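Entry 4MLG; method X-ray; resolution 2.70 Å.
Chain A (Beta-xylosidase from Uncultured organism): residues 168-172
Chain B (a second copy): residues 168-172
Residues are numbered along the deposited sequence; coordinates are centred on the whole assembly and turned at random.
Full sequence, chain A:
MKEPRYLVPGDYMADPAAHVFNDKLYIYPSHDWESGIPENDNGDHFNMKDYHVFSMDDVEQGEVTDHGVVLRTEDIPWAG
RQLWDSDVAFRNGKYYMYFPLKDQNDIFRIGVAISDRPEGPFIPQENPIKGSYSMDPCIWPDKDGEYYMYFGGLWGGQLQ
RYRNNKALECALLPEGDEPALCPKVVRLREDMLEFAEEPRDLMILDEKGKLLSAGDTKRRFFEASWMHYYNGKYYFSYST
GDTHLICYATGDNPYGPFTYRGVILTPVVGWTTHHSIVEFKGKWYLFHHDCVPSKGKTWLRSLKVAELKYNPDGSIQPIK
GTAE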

# COMPACT_ATOMS: atom_id res chain seq x y z
N LEU A 168 -1.87 8.78 6.15
CA LEU A 168 -1.37 9.53 7.29
C LEU A 168 -0.44 8.67 8.14
O LEU A 168 -0.54 7.45 8.13
CB LEU A 168 -2.53 10.05 8.14
CG LEU A 168 -3.45 11.10 7.53
CD1 LEU A 168 -4.66 11.34 8.41
CD2 LEU A 168 -2.69 12.40 7.31
N GLU A 169 0.46 9.32 8.86
CA GLU A 169 1.32 8.64 9.82
C GLU A 169 0.44 7.99 10.87
O GLU A 169 0.68 6.86 11.30
CB GLU A 169 2.29 9.62 10.47
CG GLU A 169 3.15 9.03 11.58
CD GLU A 169 4.37 8.28 11.07
OE1 GLU A 169 4.48 8.08 9.84
OE2 GLU A 169 5.23 7.91 11.90
N CYS A 170 -0.60 8.71 11.28
CA CYS A 170 -1.57 8.20 12.24
C CYS A 170 -2.99 8.52 11.76
O CYS A 170 -3.27 9.63 11.32
CB CYS A 170 -1.33 8.81 13.62
SG CYS A 170 -2.45 8.22 14.91
N ALA A 171 -3.88 7.53 11.86
CA ALA A 171 -5.26 7.71 11.43
C ALA A 171 -5.95 8.82 12.22
O ALA A 171 -5.63 9.06 13.38
CB ALA A 171 -6.03 6.41 11.59
N LEU A 172 -6.87 9.52 11.57
CA LEU A 172 -7.56 10.64 12.20
C LEU A 172 -9.04 10.67 11.84
O LEU A 172 -9.41 10.79 10.68
CB LEU A 172 -6.90 11.96 11.79
CG LEU A 172 -7.35 13.21 12.54
CD1 LEU A 172 -6.89 13.17 13.98
CD2 LEU A 172 -6.85 14.47 11.84
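Chain B (168-172) LECAL

Chain B meets chain A through the same five residues, paired about a near-twofold axis at Cys170(A) and Cys170(B); the two run antiparallel over residues 169 to 171, where they pair, while the ends diverge. Neither stretch is a regular helix or strand; a single beta bridge joins them, built from nearly identical backbone angles on both sides.

Along chain A, Leu168(A) stays out of the contact, its CA-to-CB bond sideways and its side chain in the m,t rotamer. Glu169(A) has helix-like angles (-61/-40), and its carbonyl O accepts a hydrogen bond from Ala171(B) N at 3.1 Å. Its CA-to-CB bond points sideways, yet the t,p side chain brings OE2 to 3.4 Å from Ala171(B) CB, while both carboxylate oxygens are hydrogen-bonded elsewhere in the structure.

Cys170(A) turns extended (-135/135) and marks the centre. Both cysteines take chi1 near 180°, and SG of Cys170(A) lies 2.0 Å from SG of Cys170(B) in a disulfide with chi3 of -110°, a covalent lock across the bridge.

Ala171(A) returns the pairing: its N donates to Glu169(B) O at 3.1 Å, and its CB, pointing toward chain B, lies 3.3 Å from Glu169(B) OE2. Leu172(A) points away and touches nothing across. The rule is compact: two reciprocal backbone hydrogen bonds flank one disulfide, and a small methyl packs against each carboxylate.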

# COMPACT_ATOMS: atom_id res chain seq x y z
N LEU B 168 -0.27 -0.70 10.90
CA LEU B 168 -1.01 -0.28 12.09
C LEU B 168 -1.97 0.85 11.74
O LEU B 168 -1.74 1.59 10.77
CB LEU B 168 -0.04 0.19 13.18
CG LEU B 168 0.86 -0.87 13.82
CD1 LEU B 168 1.82 -0.22 14.80
CD2 LEU B 168 0.02 -1.94 14.50
N GLU B 169 -3.03 0.98 12.51
CA GLU B 169 -3.97 2.09 12.35
C GLU B 169 -3.25 3.40 12.63
O GLU B 169 -3.48 4.41 11.95
CB GLU B 169 -5.16 1.92 13.30
CG GLU B 169 -6.19 3.03 13.22
CD GLU B 169 -7.11 2.91 12.02
OE1 GLU B 169 -6.92 1.97 11.21
OE2 GLU B 169 -8.02 3.75 11.89
N CYS B 170 -2.36 3.38 13.62
CA CYS B 170 -1.56 4.54 13.97
C CYS B 170 -0.11 4.10 14.20
O CYS B 170 0.14 3.07 14.82
CB CYS B 170 -2.11 5.20 15.23
SG CYS B 170 -1.30 6.75 15.70
N ALA B 171 0.83 4.88 13.69
CA ALA B 171 2.25 4.56 13.82
C ALA B 171 2.70 4.58 15.28
O ALA B 171 2.26 5.43 16.06
CB ALA B 171 3.09 5.52 12.99
N LEU B 172 3.58 3.66 15.64
CA LEU B 172 4.05 3.54 17.02
C LEU B 172 5.57 3.47 17.10
O LEU B 172 6.19 2.55 16.56
CB LEU B 172 3.45 2.29 17.68
CG LEU B 172 3.80 2.03 19.14
CD1 LEU B 172 3.15 3.05 20.07
CD2 LEU B 172 3.42 0.61 19.55